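Local coordinates for protein mevalonate kinase, putative (PDB 2HFS) that probably catalyses the ATP-dependent phosphorylation of (R)-mevalonate to (R)-5-phosphomevalonate, an early step of isoprenoid and sterol biosynthesis, at residues A[16-24]-A[106-117]. Numbering follows the deposited sequence.
Sequences NIGYGKVIL and LVPSSGIGASAS
The strand in 16-24 runs past the loop 106-113 and the first turn of the helix that follows, and Lys21 N donates to Ile112 O (2.9 Å, 145° at the hydrogen). Gly18 and Gly20, with no side chains, let Ser117 and Leu106 sit directly on the strand backbone. Leu106 lays CD2 against Gly20 CA at 3.6 Å. Ser117 also suits its tight place, its small CB resting on Gly18 O. Its OG lies 2.9 Å from Tyr19 O. Gly113 O is 3.0 Å from the same Ser117 OG, so two acceptors compete for one hydroxyl proton. The sequence Pro108-Ser-Ser-Gly-Ile-Gly-Ala-Ser-Ala-Ser117 matches the glycine- and serine-rich motif that in GHMP kinases forms the phosphate-binding loop, and probably does so here. A type II turn from Ser109 to Ile112 uses Gly111 at positive phi, and Gly113, also at positive phi, occupies the N-cap position. Lys21, its chain bent at chi2 and chi3, brings CE within 3.4 Å of Gly111 O, while its ammonium group forms a salt bridge with Asp158. A water donates to Gly111 O (2.7 Å) and weakly accepts from Lys21 NZ and Ile23 N. Alongside, Ile112 CD1 packs on Val22 CG1 at 3.8 Å, two branched apolar chains pointing the same way.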
ATOM      1  N   ASN A  16      12.934   1.430  12.926  1.00 10.54           N
ATOM      2  CA  ASN A  16      12.970   1.699  11.493  1.00  7.73           C
ATOM      3  C   ASN A  16      11.884   0.936  10.784  1.00  8.25           C
ATOM      4  O   ASN A  16      11.983  -0.269  10.611  1.00  9.03           O
ATOM      5  CB  ASN A  16      14.333   1.344  10.926  1.00  8.07           C
ATOM      6  CG  ASN A  16      15.421   2.164  11.549  1.00  8.55           C
ATOM      7  OD1 ASN A  16      15.466   3.392  11.384  1.00 11.44           O
ATOM      8  ND2 ASN A  16      16.270   1.512  12.312  1.00 10.69           N
ATOM      9  N   ILE A  17      10.846   1.661  10.382  1.00  8.40           N
ATOM     10  CA  ILE A  17       9.664   1.017   9.843  1.00  8.73           C
ATOM     11  C   ILE A  17       9.240   1.608   8.498  1.00  8.73           C
ATOM     12  O   ILE A  17       9.628   2.734   8.151  1.00  7.95           O
ATOM     13  CB  ILE A  17       8.494   1.144  10.857  1.00  9.12           C
ATOM     14  CG1 ILE A  17       7.967   2.584  10.892  1.00  9.50           C
ATOM     15  CG2 ILE A  17       8.912   0.641  12.267  1.00  9.55           C
ATOM     16  CD1 ILE A  17       6.821   2.818  11.855  1.00 12.54           C
ATOM     17  N   GLY A  18       8.389   0.864   7.797  1.00  8.09           N
ATOM     18  CA  GLY A  18       7.680   1.353   6.593  1.00  9.70           C
ATOM     19  C   GLY A  18       6.215   0.982   6.732  1.00  9.09           C
ATOM     20  O   GLY A  18       5.903  -0.158   7.074  1.00  7.93           O
ATOM     21  N   TYR A  19       5.314   1.945   6.515  1.00  7.02           N
ATOM     22  CA  TYR A  19       3.880   1.671   6.651  1.00  7.02           C
ATOM     23  C   TYR A  19       3.310   0.889   5.472  1.00  7.52           C
ATOM     24  O   TYR A  19       3.820   1.002   4.348  1.00  9.06           O
ATOM     25  CB  TYR A  19       3.107   2.966   6.838  1.00  8.50           C
ATOM     26  CG  TYR A  19       3.638   3.855   7.937  1.00 10.35           C
ATOM     27  CD1 TYR A  19       3.424   3.549   9.282  1.00 13.18           C
ATOM     28  CD2 TYR A  19       4.382   5.003   7.633  1.00 11.88           C
ATOM     29  CE1 TYR A  19       3.908   4.380  10.296  1.00 13.50           C
ATOM     30  CE2 TYR A  19       4.868   5.840   8.650  1.00 11.98           C
ATOM     31  CZ  TYR A  19       4.611   5.512   9.974  1.00 14.10           C
ATOM     32  OH  TYR A  19       5.099   6.304  10.997  1.00 19.45           O
ATOM     33  N   GLY A  20       2.274   0.084   5.741  1.00  5.62           N
ATOM     34  CA  GLY A  20       1.446  -0.489   4.677  1.00 10.11           C
ATOM     35  C   GLY A  20       0.610   0.562   3.972  1.00 11.34           C
ATOM     36  O   GLY A  20       0.615   1.723   4.370  1.00  9.47           O
ATOM     37  N   LYS A  21      -0.109   0.141   2.929  1.00 12.27           N
ATOM     38  CA  LYS A  21      -0.827   1.057   2.039  1.00 13.70           C
ATOM     39  C   LYS A  21      -2.130   0.462   1.527  1.00 13.62           C
ATOM     40  O   LYS A  21      -2.161  -0.695   1.111  1.00 11.50           O
ATOM     41  CB  LYS A  21       0.043   1.390   0.811  1.00 14.35           C
ATOM     42  CG  LYS A  21      -0.707   2.221  -0.251  1.00 18.50           C
ATOM     43  CD  LYS A  21      -0.559   1.669  -1.670  1.00 18.31           C
ATOM     44  CE  LYS A  21      -1.029   0.214  -1.817  1.00 16.78           C
ATOM     45  NZ  LYS A  21      -1.052  -0.230  -3.237  1.00 21.53           N
ATOM     46  N   VAL A  22      -3.192   1.265   1.521  1.00 11.17           N
ATOM     47  CA  VAL A  22      -4.399   0.911   0.765  1.00 12.14           C
ATOM     48  C   VAL A  22      -4.818   2.101  -0.109  1.00 10.97           C
ATOM     49  O   VAL A  22      -4.614   3.242   0.262  1.00 12.38           O
ATOM     50  CB  VAL A  22      -5.613   0.458   1.656  1.00 12.97           C
ATOM     51  CG1 VAL A  22      -5.197  -0.619   2.659  1.00 14.35           C
ATOM     52  CG2 VAL A  22      -6.256   1.627   2.380  1.00 15.73           C
ATOM     53  N   ILE A  23      -5.397   1.829  -1.265  1.00 13.40           N
ATOM     54  CA  ILE A  23      -5.963   2.908  -2.057  1.00 12.77           C
ATOM     55  C   ILE A  23      -7.430   3.079  -1.692  1.00 14.58           C
ATOM     56  O   ILE A  23      -8.245   2.163  -1.881  1.00 15.29           O
ATOM     57  CB  ILE A  23      -5.774   2.649  -3.556  1.00 12.84           C
ATOM     58  CG1 ILE A  23      -4.297   2.483  -3.886  1.00 14.35           C
ATOM     59  CG2 ILE A  23      -6.337   3.817  -4.346  1.00 11.08           C
ATOM     60  CD1 ILE A  23      -4.038   1.693  -5.134  1.00 19.38           C
ATOM     61  N   LEU A  24      -7.764   4.242  -1.138  1.00 14.37           N
ATOM     62  CA  LEU A  24      -9.133   4.524  -0.754  1.00 13.61           C
ATOM     63  C   LEU A  24      -9.964   4.933  -1.955  1.00 13.37           C
ATOM     64  O   LEU A  24     -11.082   4.450  -2.129  1.00 14.51           O
ATOM     65  CB  LEU A  24      -9.195   5.595   0.332  1.00 14.91           C
ATOM     66  CG  LEU A  24      -8.674   5.180   1.707  1.00 14.89           C
ATOM     67  CD1 LEU A  24      -9.034   6.281   2.672  1.00 18.74           C
ATOM     68  CD2 LEU A  24      -9.273   3.836   2.145  1.00 18.23           C
ATOM     69  N   LEU A 106       2.571  -5.693  10.078  1.00  7.96           N
ATOM     70  CA  LEU A 106       2.008  -5.717   8.715  1.00  8.67           C
ATOM     71  C   LEU A 106       2.066  -7.108   8.092  1.00  9.34           C
ATOM     72  O   LEU A 106       3.089  -7.768   8.165  1.00  9.15           O
ATOM     73  CB  LEU A 106       2.720  -4.727   7.802  1.00  9.53           C
ATOM     74  CG  LEU A 106       2.136  -4.485   6.398  1.00  3.36           C
ATOM     75  CD1 LEU A 106       0.758  -3.899   6.516  1.00  7.07           C
ATOM     76  CD2 LEU A 106       3.052  -3.553   5.577  1.00  8.96           C
ATOM     77  N   VAL A 107       0.974  -7.526   7.452  1.00 10.05           N
ATOM     78  CA  VAL A 107       0.912  -8.832   6.774  1.00  7.44           C
ATOM     79  C   VAL A 107       1.165  -8.685   5.262  1.00  7.83           C
ATOM     80  O   VAL A 107       0.272  -8.274   4.530  1.00  6.70           O
ATOM     81  CB  VAL A 107      -0.477  -9.530   7.015  1.00 10.07           C
ATOM     82  CG1 VAL A 107      -0.650 -10.830   6.141  1.00  8.94           C
ATOM     83  CG2 VAL A 107      -0.691  -9.809   8.494  1.00 11.63           C
ATOM     84  N   PRO A 108       2.363  -9.020   4.778  1.00  7.21           N
ATOM     85  CA  PRO A 108       2.607  -8.967   3.337  1.00  7.18           C
ATOM     86  C   PRO A 108       1.661  -9.869   2.582  1.00  7.83           C
ATOM     87  O   PRO A 108       1.465 -11.036   2.967  1.00  8.74           O
ATOM     88  CB  PRO A 108       4.051  -9.456   3.200  1.00  8.75           C
ATOM     89  CG  PRO A 108       4.680  -9.115   4.513  1.00  8.09           C
ATOM     90  CD  PRO A 108       3.556  -9.479   5.506  1.00  4.54           C
ATOM     91  N   SER A 109       1.042  -9.282   1.568  0.50  5.19           N
ATOM     92  CA  SER A 109       0.048  -9.906   0.705  0.50  6.08           C
ATOM     93  C   SER A 109      -0.102  -8.938  -0.461  0.50  6.43           C
ATOM     94  O   SER A 109       0.120  -7.747  -0.293  0.50  3.41           O
ATOM     95  CB  SER A 109      -1.287 -10.036   1.453  0.50  4.91           C
ATOM     96  OG  SER A 109      -2.239 -10.772   0.707  0.50  4.88           O
ATOM     97  N   SER A 110      -0.468  -9.434  -1.639  1.00  8.79           N
ATOM     98  CA  SER A 110      -0.689  -8.567  -2.787  1.00 11.59           C
ATOM     99  C   SER A 110      -1.688  -7.431  -2.485  1.00 11.12           C
ATOM    100  O   SER A 110      -2.760  -7.666  -1.928  1.00 13.17           O
ATOM    101  CB  SER A 110      -1.150  -9.409  -3.990  1.00 12.43           C
ATOM    102  OG  SER A 110      -1.421  -8.593  -5.092  1.00 18.78           O
ATOM    103  N   GLY A 111      -1.300  -6.202  -2.823  1.00 10.74           N
ATOM    104  CA  GLY A 111      -2.188  -5.030  -2.706  1.00 10.02           C
ATOM    105  C   GLY A 111      -1.927  -4.085  -1.534  1.00 10.63           C
ATOM    106  O   GLY A 111      -2.381  -2.918  -1.529  1.00 11.84           O
ATOM    107  N   ILE A 112      -1.200  -4.579  -0.537  1.00 10.18           N
ATOM    108  CA  ILE A 112      -0.977  -3.856   0.719  1.00  8.45           C
ATOM    109  C   ILE A 112       0.315  -3.005   0.721  1.00  9.41           C
ATOM    110  O   ILE A 112       0.674  -2.386   1.753  1.00 10.60           O
ATOM    111  CB  ILE A 112      -0.957  -4.855   1.878  1.00  9.30           C
ATOM    112  CG1 ILE A 112      -1.486  -4.207   3.164  1.00  8.75           C
ATOM    113  CG2 ILE A 112       0.454  -5.431   2.056  1.00  8.74           C
ATOM    114  CD1 ILE A 112      -2.971  -3.721   3.095  1.00 10.82           C
ATOM    115  N   GLY A 113       1.001  -2.976  -0.421  1.00 10.16           N
ATOM    116  CA  GLY A 113       2.260  -2.213  -0.586  1.00 11.13           C
ATOM    117  C   GLY A 113       3.433  -2.705   0.253  1.00 13.38           C
ATOM    118  O   GLY A 113       4.327  -1.924   0.632  1.00 13.49           O
ATOM    119  N   ALA A 114       3.454  -4.011   0.519  1.00 13.41           N
ATOM    120  CA  ALA A 114       4.424  -4.596   1.441  1.00 11.61           C
ATOM    121  C   ALA A 114       5.859  -4.517   0.941  1.00 10.52           C
ATOM    122  O   ALA A 114       6.793  -4.378   1.749  1.00 10.64           O
ATOM    123  CB  ALA A 114       4.049  -6.037   1.760  1.00 12.32           C
ATOM    124  N   SER A 115       6.047  -4.618  -0.374  1.00 10.39           N
ATOM    125  CA  SER A 115       7.392  -4.530  -0.921  1.00  9.39           C
ATOM    126  C   SER A 115       7.978  -3.134  -0.673  1.00  9.76           C
ATOM    127  O   SER A 115       9.150  -3.011  -0.289  1.00 10.84           O
ATOM    128  CB  SER A 115       7.459  -5.004  -2.397  1.00 11.34           C
ATOM    129  OG  SER A 115       6.921  -4.073  -3.307  1.00 11.75           O
ATOM    130  N   ALA A 116       7.165  -2.086  -0.856  1.00  7.67           N
ATOM    131  CA  ALA A 116       7.588  -0.737  -0.482  1.00  9.73           C
ATOM    132  C   ALA A 116       7.887  -0.603   1.015  1.00 10.00           C
ATOM    133  O   ALA A 116       8.881   0.009   1.373  1.00 12.37           O
ATOM    134  CB  ALA A 116       6.569   0.317  -0.925  1.00  8.65           C
ATOM    135  N   SER A 117       7.033  -1.169   1.874  1.00  9.26           N
ATOM    136  CA  SER A 117       7.245  -1.126   3.343  1.00  8.84           C
ATOM    137  C   SER A 117       8.581  -1.745   3.697  1.00  8.67           C
ATOM    138  O   SER A 117       9.291  -1.234   4.579  1.00  7.45           O
ATOM    139  CB  SER A 117       6.129  -1.833   4.124  1.00  8.58           C
ATOM    140  OG  SER A 117       4.850  -1.614   3.538  1.00 11.78           O
TER
HETATM  141  O   HOH W   1      -4.204  -1.138  -2.531  1.00 12.44           O